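PDB 5LHF: N-(5'-phosphoribosyl)anthranilate isomerase from Thermococcus kodakarensis, which catalyses the isomerisation of N-(5'-phosphoribosyl)anthranilate to 1-(2-carboxyphenylamino)-1-deoxyribulose 5-phosphate, the third of five steps from chorismate to L-tryptophan. Local coordinates for residues E119-L122 against E123-Q127; S83-H86 against P87-N91; G163-P167 against E168-E172; R18-E21 against R22-A26; G28-N32 against S33-R37. All coordinates share one frame; numbering follows the deposited sequence.

Interaction 1: residues E119-L122 against E123-Q127; sequences ERLL and ELIGQ
I125 lays CD1 against L121 one helical turn back, 3.8 Å from L121 CG, and this pair makes the apolar side of the contact. L121 carries CG anti to its backbone N (chi1 -173°), which sends the CD1 branch forward along the helix toward I125. I125 runs the other way: CG1 sits beside its own backbone N and leads CD1 back over the turn. Between them the backbone does ordinary helical work. I125 N bonds to L121 O at 3.0 Å, and G126 N reaches L122 O at the same length; the bonds of E123 N to E119 O and L124 N to R120 O are weak.

The polar side is less settled. E123 has CG wedged between backbone N and carbonyl carbon (chi1 60°) and bends again at chi2, folding the carboxylate back over the previous turn. That leaves OE2 2.9 Å from R120 O, two acceptors facing each other, and the modelled position is doubtful for that reason. OE1 takes a weak bond from Q127 NE2. R120 stretches away, its NE 6.2 Å from E123 OE2, and its guanidinium pairs with D117 instead.

This is the last part of helix 114-126, the crossover helix between strands 100-106 and 132-136 of the TIM barrel. L121 and I125 both rest on F105 and on I153 of helix 143-156. The chemistry is amphipathic: branched carbons pack the inner face between strands 100-106 and 132-136 and helix 143-156, while the outer face is only weakly tied, by the Q127 NE2 to E123 OE1 bond, with R120 turned to D117.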
loop_
_atom_site.group_PDB
_atom_site.type_symbol
_atom_site.label_atom_id
_atom_site.label_comp_id
_atom_site.label_asym_id
_atom_site.label_seq_id
_atom_site.Cartn_x
_atom_site.Cartn_y
_atom_site.Cartn_z
ATOM N N GLU A 119 -7.182 -19.535 2.179
ATOM C CA GLU A 119 -8.523 -19.614 2.762
ATOM C C GLU A 119 -8.638 -18.759 4.014
ATOM O O GLU A 119 -9.637 -18.059 4.217
ATOM C CB GLU A 119 -8.881 -21.064 3.102
ATOM C CG GLU A 119 -9.452 -21.863 1.949
ATOM C CD GLU A 119 -9.908 -23.251 2.375
ATOM O OE1 GLU A 119 -10.142 -24.097 1.487
ATOM O OE2 GLU A 119 -10.033 -23.490 3.596
ATOM N N ARG A 120 -7.635 -18.832 4.886
ATOM C CA ARG A 120 -7.632 -18.003 6.081
ATOM C C ARG A 120 -7.614 -16.520 5.722
ATOM O O ARG A 120 -8.278 -15.705 6.371
ATOM C CB ARG A 120 -6.423 -18.374 6.939
ATOM C CG ARG A 120 -6.236 -17.570 8.215
ATOM C CD ARG A 120 -5.062 -18.127 9.008
ATOM N NE ARG A 120 -4.798 -19.522 8.655
ATOM C CZ ARG A 120 -3.737 -19.932 7.964
ATOM N NH1 ARG A 120 -2.834 -19.048 7.559
ATOM N NH2 ARG A 120 -3.581 -21.220 7.679
ATOM N N LEU A 121 -6.872 -16.149 4.676
ATOM C CA LEU A 121 -6.757 -14.730 4.358
ATOM C C LEU A 121 -8.069 -14.186 3.813
ATOM O O LEU A 121 -8.458 -13.061 4.135
ATOM C CB LEU A 121 -5.618 -14.498 3.365
ATOM C CG LEU A 121 -5.272 -13.034 3.067
ATOM C CD1 LEU A 121 -5.253 -12.201 4.351
ATOM C CD2 LEU A 121 -3.932 -12.948 2.329
ATOM N N LEU A 122 -8.773 -14.981 3.001
ATOM C CA LEU A 122 -10.038 -14.527 2.433
ATOM C C LEU A 122 -11.084 -14.290 3.513
ATOM O O LEU A 122 -11.906 -13.374 3.391
ATOM C CB LEU A 122 -10.556 -15.540 1.408
ATOM C CG LEU A 122 -9.929 -15.460 0.019
ATOM C CD1 LEU A 122 -10.258 -16.702 -0.805
ATOM C CD2 LEU A 122 -10.396 -14.213 -0.699
ATOM N N GLU A 123 -11.086 -15.106 4.567
ATOM C CA GLU A 123 -12.100 -14.901 5.595
ATOM C C GLU A 123 -11.840 -13.622 6.382
ATOM O O GLU A 123 -12.790 -12.949 6.789
ATOM C CB GLU A 123 -12.206 -16.118 6.522
ATOM C CG GLU A 123 -10.949 -16.501 7.293
ATOM C CD GLU A 123 -10.721 -15.669 8.557
ATOM O OE1 GLU A 123 -11.706 -15.155 9.136
ATOM O OE2 GLU A 123 -9.547 -15.527 8.967
ATOM N N LEU A 124 -10.571 -13.257 6.587
ATOM C CA LEU A 124 -10.279 -11.984 7.243
ATOM C C LEU A 124 -10.669 -10.811 6.349
ATOM O O LEU A 124 -11.258 -9.833 6.819
ATOM C CB LEU A 124 -8.798 -11.911 7.621
ATOM C CG LEU A 124 -8.347 -10.640 8.357
ATOM C CD1 LEU A 124 -9.203 -10.386 9.611
ATOM C CD2 LEU A 124 -6.855 -10.691 8.698
ATOM N N ILE A 125 -10.376 -10.912 5.050
ATOM C CA ILE A 125 -10.660 -9.823 4.119
ATOM C C ILE A 125 -12.160 -9.564 4.018
ATOM O O ILE A 125 -12.605 -8.409 3.965
ATOM C CB ILE A 125 -10.032 -10.144 2.749
ATOM C CG1 ILE A 125 -8.509 -10.182 2.891
ATOM C CG2 ILE A 125 -10.475 -9.147 1.694
ATOM C CD1 ILE A 125 -7.765 -10.624 1.627
ATOM N N GLY A 126 -12.964 -10.628 3.996
ATOM C CA GLY A 126 -14.409 -10.468 3.911
ATOM C C GLY A 126 -15.020 -9.670 5.048
ATOM O O GLY A 126 -16.128 -9.143 4.897
ATOM N N GLN A 127 -14.318 -9.556 6.177
ATOM C CA GLN A 127 -14.837 -8.822 7.330
ATOM C C GLN A 127 -14.849 -7.313 7.132
ATOM O O GLN A 127 -15.512 -6.615 7.912
ATOM C CB GLN A 127 -14.015 -9.164 8.571
ATOM C CG GLN A 127 -13.858 -10.656 8.827
ATOM C CD GLN A 127 -13.111 -10.950 10.119
ATOM O OE1 GLN A 127 -12.775 -10.039 10.873
ATOM N NE2 GLN A 127 -12.844 -12.227 10.377
#

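Interaction 2: residues S83-H86 against P87-N91; sequences SDMH and PKAVN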
loop_
_atom_site.group_PDB
_atom_site.type_symbol
_atom_site.label_atom_id
_atom_site.label_comp_id
_atom_site.label_asym_id
_atom_site.label_seq_id
_atom_site.Cartn_x
_atom_site.Cartn_y
_atom_site.Cartn_z
ATOM N N SER A 83 -2.856 -2.048 10.054
ATOM C CA SER A 83 -3.067 -2.623 11.371
ATOM C C SER A 83 -4.381 -3.381 11.328
ATOM O O SER A 83 -5.132 -3.301 10.354
ATOM C CB SER A 83 -3.089 -1.559 12.472
ATOM O OG SER A 83 -4.382 -0.998 12.612
ATOM N N ASP A 84 -4.645 -4.133 12.395
ATOM C CA ASP A 84 -5.871 -4.920 12.504
ATOM C C ASP A 84 -6.915 -4.209 13.355
ATOM O O ASP A 84 -7.575 -4.821 14.200
ATOM C CB ASP A 84 -5.568 -6.316 13.049
ATOM C CG ASP A 84 -4.670 -6.292 14.272
ATOM O OD1 ASP A 84 -4.804 -5.362 15.092
ATOM O OD2 ASP A 84 -3.824 -7.202 14.412
ATOM N N MET A 85 -7.050 -2.901 13.159
ATOM C CA MET A 85 -8.160 -2.154 13.727
ATOM C C MET A 85 -9.480 -2.735 13.232
ATOM O O MET A 85 -9.587 -3.210 12.098
ATOM C CB MET A 85 -8.035 -0.678 13.340
ATOM C CG MET A 85 -9.075 0.246 13.934
ATOM S SD MET A 85 -8.667 1.981 13.569
ATOM C CE MET A 85 -8.552 1.906 11.783
ATOM N N HIS A 86 -10.494 -2.691 14.094
ATOM C CA HIS A 86 -11.735 -3.407 13.823
ATOM C C HIS A 86 -12.459 -2.825 12.607
ATOM O O HIS A 86 -12.446 -1.608 12.402
ATOM C CB HIS A 86 -12.649 -3.352 15.044
ATOM C CG HIS A 86 -13.738 -4.375 15.028
ATOM N ND1 HIS A 86 -14.859 -4.254 14.236
ATOM C CD2 HIS A 86 -13.880 -5.536 15.708
ATOM C CE1 HIS A 86 -15.644 -5.299 14.425
ATOM N NE2 HIS A 86 -15.075 -6.090 15.317
ATOM N N PRO A 87 -13.110 -3.666 11.788
ATOM C CA PRO A 87 -13.904 -3.129 10.665
ATOM C C PRO A 87 -14.918 -2.091 11.105
ATOM O O PRO A 87 -15.210 -1.143 10.360
ATOM C CB PRO A 87 -14.592 -4.379 10.093
ATOM C CG PRO A 87 -13.686 -5.506 10.466
ATOM C CD PRO A 87 -13.131 -5.141 11.823
ATOM N N LYS A 88 -15.447 -2.235 12.318
ATOM C CA LYS A 88 -16.372 -1.247 12.838
ATOM C C LYS A 88 -15.683 0.105 13.005
ATOM O O LYS A 88 -16.236 1.143 12.623
ATOM C CB LYS A 88 -16.955 -1.764 14.153
ATOM C CG LYS A 88 -17.794 -0.790 14.916
ATOM C CD LYS A 88 -17.003 0.025 15.940
ATOM C CE LYS A 88 -17.839 0.207 17.184
ATOM N NZ LYS A 88 -19.121 0.792 16.808
ATOM N N ALA A 89 -14.458 0.103 13.539
ATOM C CA ALA A 89 -13.685 1.338 13.643
ATOM C C ALA A 89 -13.296 1.874 12.267
ATOM O O ALA A 89 -13.322 3.090 12.037
ATOM C CB ALA A 89 -12.451 1.099 14.511
ATOM N N VAL A 90 -12.927 0.986 11.338
ATOM C CA VAL A 90 -12.695 1.406 9.958
ATOM C C VAL A 90 -13.929 2.106 9.396
ATOM O O VAL A 90 -13.826 3.162 8.763
ATOM C CB VAL A 90 -12.282 0.194 9.096
ATOM C CG1 VAL A 90 -12.173 0.592 7.627
ATOM C CG2 VAL A 90 -10.958 -0.360 9.570
ATOM N N ASN A 91 -15.118 1.537 9.630
ATOM C CA ASN A 91 -16.341 2.143 9.112
ATOM C C ASN A 91 -16.636 3.481 9.772
ATOM O O ASN A 91 -17.146 4.397 9.116
ATOM C CB ASN A 91 -17.519 1.191 9.301
ATOM C CG ASN A 91 -17.603 0.145 8.209
ATOM O OD1 ASN A 91 -16.757 0.086 7.309
ATOM N ND2 ASN A 91 -18.625 -0.694 8.284
#
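P87 starts helix 87-97 by setting its ring against H86: CD stands over one face of the imidazole, 3.5 Å from the ring centroid and offset toward the rim, a CH-pi contact. P87 also packs on Q127 and Y128. K88 comes next and supplies the capping bond. Its backbone N donates to H86 ND1 at 2.8 Å, an almost straight bond (167°) lying in the ring plane. H86 owes this reach to a CG turned anti to its backbone N (chi1 -163°), which swings the imidazole beside the first turn as an N-cap.

A89 then faces back toward the loop, with CB 3.5 Å from M85 CG. V90 closes the turn: its N gives a 2.8 Å bond to H86 O, nearly in line with the carbonyl, and its CG2 lies 4.0 Å from M85 CE. M85 touches both residues because its chain leaves extended and bends only at chi3 (56°), bringing CE round to the valine. At N91 the backbone N returns to P87 O, while the side-chain amide is held by E129 and K94.

The loop joins barrel strand 78-81 to its following helix, so it lies at the catalytic end of the TIM barrel. H86 thus uses both its carbonyl and its ring to satisfy N-H groups of the first turn. An ND1 that accepts puts the proton of a neutral ring on NE2, and the positive end of the helix dipole would probably lower the pKa of this imidazole.

Interaction 3: residues G163-P167 against E168-E172; sequences GGLTP and ENVGE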
loop_
_atom_site.group_PDB
_atom_site.type_symbol
_atom_site.label_atom_id
_atom_site.label_comp_id
_atom_site.label_asym_id
_atom_site.label_seq_id
_atom_site.Cartn_x
_atom_site.Cartn_y
_atom_site.Cartn_z
ATOM N N GLY A 163 5.247 -5.134 -1.046
ATOM C CA GLY A 163 6.267 -5.822 -0.281
ATOM C C GLY A 163 7.503 -6.183 -1.079
ATOM O O GLY A 163 7.501 -7.156 -1.836
ATOM N N GLY A 164 8.564 -5.394 -0.914
ATOM C CA GLY A 164 9.852 -5.695 -1.511
ATOM C C GLY A 164 9.904 -5.700 -3.023
ATOM O O GLY A 164 10.792 -6.333 -3.589
ATOM N N LEU A 165 8.990 -5.004 -3.697
ATOM C CA LEU A 165 9.019 -4.946 -5.154
ATOM C C LEU A 165 10.108 -3.996 -5.621
ATOM O O LEU A 165 10.350 -2.957 -5.004
ATOM C CB LEU A 165 7.666 -4.486 -5.699
ATOM C CG LEU A 165 6.534 -5.459 -5.422
ATOM C CD1 LEU A 165 5.197 -4.913 -5.944
ATOM C CD2 LEU A 165 6.861 -6.835 -6.030
ATOM N N THR A 166 10.762 -4.354 -6.718
ATOM C CA THR A 166 11.896 -3.626 -7.265
ATOM C C THR A 166 11.785 -3.684 -8.782
ATOM O O THR A 166 11.058 -4.528 -9.316
ATOM C CB THR A 166 13.243 -4.237 -6.843
ATOM O OG1 THR A 166 13.397 -5.512 -7.481
ATOM C CG2 THR A 166 13.341 -4.425 -5.326
ATOM N N PRO A 167 12.515 -2.818 -9.505
ATOM C CA PRO A 167 12.504 -2.933 -10.973
ATOM C C PRO A 167 12.903 -4.309 -11.468
ATOM O O PRO A 167 12.408 -4.747 -12.513
ATOM C CB PRO A 167 13.515 -1.866 -11.417
ATOM C CG PRO A 167 13.450 -0.842 -10.347
ATOM C CD PRO A 167 13.289 -1.641 -9.071
ATOM N N GLU A 168 13.764 -5.008 -10.731
ATOM C CA GLU A 168 14.282 -6.303 -11.164
ATOM C C GLU A 168 13.329 -7.459 -10.890
ATOM O O GLU A 168 13.383 -8.467 -11.606
ATOM C CB GLU A 168 15.624 -6.592 -10.484
ATOM C CG GLU A 168 16.742 -5.650 -10.891
ATOM C CD GLU A 168 16.695 -4.318 -10.151
ATOM O OE1 GLU A 168 15.794 -4.118 -9.298
ATOM O OE2 GLU A 168 17.566 -3.467 -10.421
ATOM N N ASN A 169 12.470 -7.368 -9.868
ATOM C CA ASN A 169 11.636 -8.514 -9.533
ATOM C C ASN A 169 10.146 -8.294 -9.765
ATOM O O ASN A 169 9.376 -9.253 -9.649
ATOM C CB ASN A 169 11.888 -8.965 -8.075
ATOM C CG ASN A 169 11.296 -8.024 -7.018
ATOM O OD1 ASN A 169 10.439 -7.178 -7.283
ATOM N ND2 ASN A 169 11.764 -8.191 -5.795
ATOM N N VAL A 170 9.718 -7.081 -10.125
ATOM C CA VAL A 170 8.280 -6.829 -10.205
ATOM C C VAL A 170 7.639 -7.563 -11.380
ATOM O O VAL A 170 6.458 -7.936 -11.308
ATOM C CB VAL A 170 7.991 -5.316 -10.251
ATOM C CG1 VAL A 170 8.351 -4.723 -11.600
ATOM C CG2 VAL A 170 6.530 -5.056 -9.910
ATOM N N GLY A 171 8.388 -7.804 -12.463
ATOM C CA GLY A 171 7.808 -8.492 -13.611
ATOM C C GLY A 171 7.378 -9.901 -13.267
ATOM O O GLY A 171 6.294 -10.348 -13.655
ATOM N N GLU A 172 8.207 -10.606 -12.502
ATOM C CA GLU A 172 7.845 -11.947 -12.070
ATOM C C GLU A 172 6.678 -11.899 -11.090
ATOM O O GLU A 172 5.757 -12.719 -11.174
ATOM C CB GLU A 172 9.060 -12.636 -11.449
ATOM C CG GLU A 172 8.802 -14.076 -11.028
ATOM C CD GLU A 172 9.729 -14.534 -9.916
ATOM O OE1 GLU A 172 10.332 -13.665 -9.250
ATOM O OE2 GLU A 172 9.854 -15.760 -9.709
HETATM O O HOH W 1 11.193 -7.048 -13.347
#
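N169 folds its side-chain amide back into the preceding loop and carries the tight part of the contact. ND2 donates to G164 O at 3.0 Å in a nearly straight bond (176°) lying in the amide plane. OD1 accepts from T166 N at 2.9 Å, with the donor standing well above the plane of the amide carbonyl. T166 answers: its OG1 takes the backbone N of N169 at 3.2 Å, and the reciprocal pair has the pattern of a capping box with T166 in the N-cap role. N169 can do this because CG sits between its backbone N and carbonyl carbon (chi1 73°), turned in toward the loop. T166 O is gripped twice, by N169 N and, close to the carbonyl direction, by V170 N at 3.0 Å. G164 has a positive phi, and a glycine-rich loop after the seventh barrel strand is consistent with the phosphate-binding region of this fold. An alanine at N169 would leave G164 O and T166 N without these partners and is likely to let the glycine loop move.

The outer side is looser. E168 curls its carboxylate alongside the P167 ring, with OE1 3.5 Å from P167 CD, and its N makes just a weak bond to T166 OG1. A water links P167 O (2.7 Å) to G171 N.

Behind it, L165 and V170 meet at 4.2 Å through L165 CD1 and V170 CG2, and both press on F202 of helix 196-207, so the turn from strand 160-162 into helix 170-177 is seated on that last helix, with R143 of helix 143-156 touching L165.

Interaction 4: residues R18-E21 against R22-A26; sequences RLVE and RYADA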
loop_
_atom_site.group_PDB
_atom_site.type_symbol
_atom_site.label_atom_id
_atom_site.label_comp_id
_atom_site.label_asym_id
_atom_site.label_seq_id
_atom_site.Cartn_x
_atom_site.Cartn_y
_atom_site.Cartn_z
ATOM N N ARG A 18 6.333 15.633 -6.139
ATOM C CA ARG A 18 6.203 16.072 -7.526
ATOM C C ARG A 18 6.798 15.059 -8.509
ATOM O O ARG A 18 6.298 14.911 -9.634
ATOM C CB ARG A 18 6.867 17.435 -7.702
ATOM C CG ARG A 18 6.186 18.548 -6.923
ATOM C CD ARG A 18 4.711 18.641 -7.278
ATOM N NE ARG A 18 4.089 19.848 -6.728
ATOM C CZ ARG A 18 2.811 19.926 -6.356
ATOM N NH1 ARG A 18 2.028 18.859 -6.446
ATOM N NH2 ARG A 18 2.323 21.064 -5.869
ATOM N N LEU A 19 7.882 14.380 -8.120
ATOM C CA LEU A 19 8.462 13.355 -8.979
ATOM C C LEU A 19 7.503 12.189 -9.160
ATOM O O LEU A 19 7.184 11.801 -10.287
ATOM C CB LEU A 19 9.790 12.865 -8.395
ATOM C CG LEU A 19 10.396 11.648 -9.092
ATOM C CD1 LEU A 19 10.591 12.010 -10.580
ATOM C CD2 LEU A 19 11.715 11.217 -8.417
ATOM N N VAL A 20 7.013 11.636 -8.049
ATOM C CA VAL A 20 6.090 10.505 -8.092
ATOM C C VAL A 20 4.833 10.841 -8.888
ATOM O O VAL A 20 4.254 9.969 -9.547
ATOM C CB VAL A 20 5.768 10.076 -6.647
ATOM C CG1 VAL A 20 4.524 9.211 -6.581
ATOM C CG2 VAL A 20 6.967 9.360 -6.057
ATOM N N GLU A 21 4.384 12.099 -8.839
ATOM C CA GLU A 21 3.138 12.480 -9.496
ATOM C C GLU A 21 3.219 12.382 -11.013
ATOM O O GLU A 21 2.177 12.339 -11.674
ATOM C CB GLU A 21 2.752 13.903 -9.094
ATOM C CG GLU A 21 2.312 13.987 -7.637
ATOM C CD GLU A 21 1.804 15.350 -7.261
ATOM O OE1 GLU A 21 0.933 15.424 -6.371
ATOM O OE2 GLU A 21 2.285 16.343 -7.841
ATOM N N ARG A 22 4.424 12.341 -11.574
ATOM C CA ARG A 22 4.558 12.212 -13.017
ATOM C C ARG A 22 4.354 10.784 -13.492
ATOM O O ARG A 22 4.235 10.557 -14.706
ATOM C CB ARG A 22 5.927 12.730 -13.448
ATOM C CG ARG A 22 6.107 14.211 -13.165
ATOM C CD ARG A 22 7.025 14.882 -14.174
ATOM N NE ARG A 22 8.380 14.335 -14.152
ATOM C CZ ARG A 22 9.296 14.645 -13.241
ATOM N NH1 ARG A 22 9.004 15.498 -12.264
ATOM N NH2 ARG A 22 10.500 14.098 -13.313
ATOM N N TYR A 23 4.278 9.822 -12.564
ATOM C CA TYR A 23 4.235 8.414 -12.924
ATOM C C TYR A 23 3.119 7.627 -12.256
ATOM O O TYR A 23 2.522 6.771 -12.915
ATOM C CB TYR A 23 5.583 7.752 -12.597
ATOM C CG TYR A 23 6.754 8.408 -13.291
ATOM C CD1 TYR A 23 7.463 9.446 -12.677
ATOM C CD2 TYR A 23 7.142 8.010 -14.564
ATOM C CE1 TYR A 23 8.535 10.044 -13.311
ATOM C CE2 TYR A 23 8.214 8.607 -15.203
ATOM C CZ TYR A 23 8.903 9.617 -14.578
ATOM O OH TYR A 23 9.970 10.204 -15.219
ATOM N N ALA A 24 2.838 7.866 -10.969
ATOM C CA ALA A 24 2.006 6.945 -10.204
ATOM C C ALA A 24 0.539 7.358 -10.239
ATOM O O ALA A 24 0.205 8.532 -10.387
ATOM C CB ALA A 24 2.472 6.859 -8.737
ATOM N N ASP A 25 -0.344 6.370 -10.086
ATOM C CA ASP A 25 -1.755 6.683 -9.891
ATOM C C ASP A 25 -2.063 7.185 -8.487
ATOM O O ASP A 25 -3.085 7.853 -8.297
ATOM C CB ASP A 25 -2.586 5.450 -10.191
ATOM C CG ASP A 25 -2.373 4.962 -11.601
ATOM O OD1 ASP A 25 -2.753 5.711 -12.513
ATOM O OD2 ASP A 25 -1.831 3.848 -11.791
ATOM N N ALA A 26 -1.203 6.885 -7.513
ATOM C CA ALA A 26 -1.424 7.264 -6.124
ATOM C C ALA A 26 -0.083 7.257 -5.415
ATOM O O ALA A 26 0.869 6.607 -5.858
ATOM C CB ALA A 26 -2.398 6.317 -5.402
HETATM O O HOH W 2 0.647 10.231 -12.536
#
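R18 O has the aliphatic CG of R22, one turn on, 3.6 Å away. The R18 guanidinium goes elsewhere: NH1 makes a salt bridge to E21 OE2 at 2.9 Å, meeting the syn side of the carboxylate, and also bonds to M50 O.

L19 is busier. Its carbonyl accepts R22 N and also lies at the edge of the Y23 ring, 3.4 Å from CD1. L19 CG is anti to the backbone N (chi1 171°), which brings the CD1 methyl between two neighbours, 3.9 Å from Y23 CE1 and 3.4 Å from R22 NH2. The tyrosine ring also packs on R196 and I199, and its hydroxyl bonds to E200.

V20 has a doubly used carbonyl. A24 N approaches V20 O almost in line at 2.9 Å, while Y23 N comes from above the carbonyl plane at 3.0 Å. V20 CG1 adds an apolar touch to A24 CB (3.8 Å), and both side chains lean on I8 of the first barrel strand.

E21 is held by its carboxylate, where OE1 accepts from E52 N, and a water joins its carbonyl to A24 O.

As helix 14-20 gives way to strand 26-30, backbone bonds and one water take up the carbonyls at the helix's end. The R18–E21 salt bridge, with further bonds to M50 O and E52 N, probably balances the two charges at the outer side, while valine and alanine hold the inner one.

Interaction 5: residues G28-N32 against S33-R37; sequences GVVVN and SRSKR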
loop_
_atom_site.group_PDB
_atom_site.type_symbol
_atom_site.label_atom_id
_atom_site.label_comp_id
_atom_site.label_asym_id
_atom_site.label_seq_id
_atom_site.Cartn_x
_atom_site.Cartn_y
_atom_site.Cartn_z
ATOM N N GLY A 28 1.631 7.944 -1.076
ATOM C CA GLY A 28 1.331 7.777 0.334
ATOM C C GLY A 28 2.353 8.489 1.183
ATOM O O GLY A 28 3.528 8.581 0.817
ATOM N N VAL A 29 1.902 8.992 2.337
ATOM C CA VAL A 29 2.793 9.623 3.301
ATOM C C VAL A 29 2.608 8.934 4.650
ATOM O O VAL A 29 1.474 8.722 5.094
ATOM C CB VAL A 29 2.557 11.149 3.389
ATOM C CG1 VAL A 29 1.101 11.475 3.781
ATOM C CG2 VAL A 29 3.505 11.746 4.403
ATOM N N VAL A 30 3.719 8.560 5.290
ATOM C CA VAL A 30 3.685 7.700 6.472
ATOM C C VAL A 30 3.744 8.558 7.732
ATOM O O VAL A 30 4.591 9.451 7.850
ATOM C CB VAL A 30 4.838 6.680 6.449
ATOM C CG1 VAL A 30 4.836 5.833 7.739
ATOM C CG2 VAL A 30 4.748 5.797 5.188
ATOM N N VAL A 31 2.838 8.291 8.672
ATOM C CA VAL A 31 2.810 8.985 9.956
ATOM C C VAL A 31 2.641 7.962 11.069
ATOM O O VAL A 31 2.114 6.866 10.861
ATOM C CB VAL A 31 1.677 10.043 10.043
ATOM C CG1 VAL A 31 1.864 11.156 9.008
ATOM C CG2 VAL A 31 0.287 9.386 9.925
ATOM N N ASN A 32 3.076 8.349 12.270
ATOM C CA ASN A 32 2.827 7.583 13.492
ATOM C C ASN A 32 3.013 6.080 13.263
ATOM O O ASN A 32 2.118 5.270 13.505
ATOM C CB ASN A 32 1.425 7.888 14.049
ATOM C CG ASN A 32 1.253 9.361 14.461
ATOM O OD1 ASN A 32 2.211 10.023 14.849
ATOM N ND2 ASN A 32 0.022 9.862 14.396
ATOM N N SER A 33 4.193 5.718 12.752
ATOM C CA SER A 33 4.531 4.330 12.455
ATOM C C SER A 33 6.027 4.124 12.645
ATOM O O SER A 33 6.822 5.063 12.539
ATOM C CB SER A 33 4.173 3.935 11.009
ATOM O OG SER A 33 2.814 4.200 10.699
ATOM N N ARG A 34 6.397 2.866 12.908
ATOM C CA ARG A 34 7.779 2.412 12.783
ATOM C C ARG A 34 8.200 2.438 11.316
ATOM O O ARG A 34 7.987 1.456 10.594
ATOM C CB ARG A 34 7.934 0.992 13.344
ATOM C CG ARG A 34 7.470 0.825 14.782
ATOM C CD ARG A 34 7.395 -0.646 15.198
ATOM N NE ARG A 34 7.040 -0.746 16.614
ATOM C CZ ARG A 34 6.716 -1.878 17.233
ATOM N NH1 ARG A 34 6.704 -3.031 16.563
ATOM N NH2 ARG A 34 6.405 -1.854 18.524
ATOM N N SER A 35 8.787 3.543 10.860
ATOM C CA SER A 35 9.135 3.664 9.448
ATOM C C SER A 35 10.221 4.714 9.258
ATOM O O SER A 35 10.175 5.780 9.878
ATOM C CB SER A 35 7.902 4.037 8.617
ATOM O OG SER A 35 8.253 4.410 7.295
ATOM N N LYS A 36 11.183 4.397 8.381
ATOM C CA LYS A 36 12.136 5.371 7.861
ATOM C C LYS A 36 11.469 6.516 7.110
ATOM O O LYS A 36 12.096 7.566 6.922
ATOM C CB LYS A 36 13.114 4.692 6.896
ATOM C CG LYS A 36 14.115 3.744 7.514
ATOM C CD LYS A 36 15.092 3.251 6.436
ATOM C CE LYS A 36 14.999 1.760 6.222
ATOM N NZ LYS A 36 15.340 1.053 7.484
ATOM N N ARG A 37 10.246 6.323 6.622
ATOM C CA ARG A 37 9.556 7.341 5.845
ATOM C C ARG A 37 8.611 8.171 6.692
ATOM O O ARG A 37 7.865 8.985 6.137
ATOM C CB ARG A 37 8.754 6.702 4.692
ATOM C CG ARG A 37 9.511 5.615 3.902
ATOM C CD ARG A 37 10.845 6.134 3.409
ATOM N NE ARG A 37 10.661 7.168 2.395
ATOM C CZ ARG A 37 11.654 7.722 1.713
ATOM N NH1 ARG A 37 12.902 7.338 1.939
ATOM N NH2 ARG A 37 11.392 8.664 0.809
HETATM O O HOH W 3 6.274 9.119 4.008
#
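V30 points its side chain at the loop that curls over the end of its strand. CB lies 3.8 Å from R37 O. CG1, anti to the backbone N (chi1 177°), meets the serines, 3.7 Å from S35 CB and 3.8 Å from S33 CB, with S35 OG beside it. CG2 takes the other branch and stands 4.1 Å from R37 CB; the two side chains cross at about a right angle. V58 of the next strand also touches the valine.

Strand 26-30 is the second of the eight parallel strands of this TIM barrel, and residues 33-37 belong to the loop between it and helix 41-50. The loop is shaped by an ST turn, in which S35 OG accepts R37 N at 2.8 Å, and by S33 OG, which donates to V31 O at 2.8 Å from above the carbonyl plane and accepts from T60 N. With S33 replaced by alanine, V31 O loses one donor and T60 N its acceptor, which is likely to let this part of the loop shift.

A water bridges V30 N and R37 O. Beyond CB, the R37 chain bends away at chi2 and chi3, and its guanidinium is bound by E16, E189 and G192 O.

All five contacts are local turns around one TIM barrel, and all are partly buried; interaction 5 lies closest to the chain's centre (about 12 Å between centres), interaction 1 farthest (about 18 Å). Interactions 1 and 2 touch, Q127 O meeting P87 CB, near the end of one helix and the start of another. Interactions 4 and 5 bracket strand 26-30, one entering it and the other leaving. Interactions 3 and 4 both lean on helix 196-207. After barrel strands, 2, 3 and 5 rely on side chains that cap or brace backbone groups, whereas 1 and 4 rely on helical carbonyls and apolar packing, with a salt bridge at the outer side of 4 and no such pair across 1.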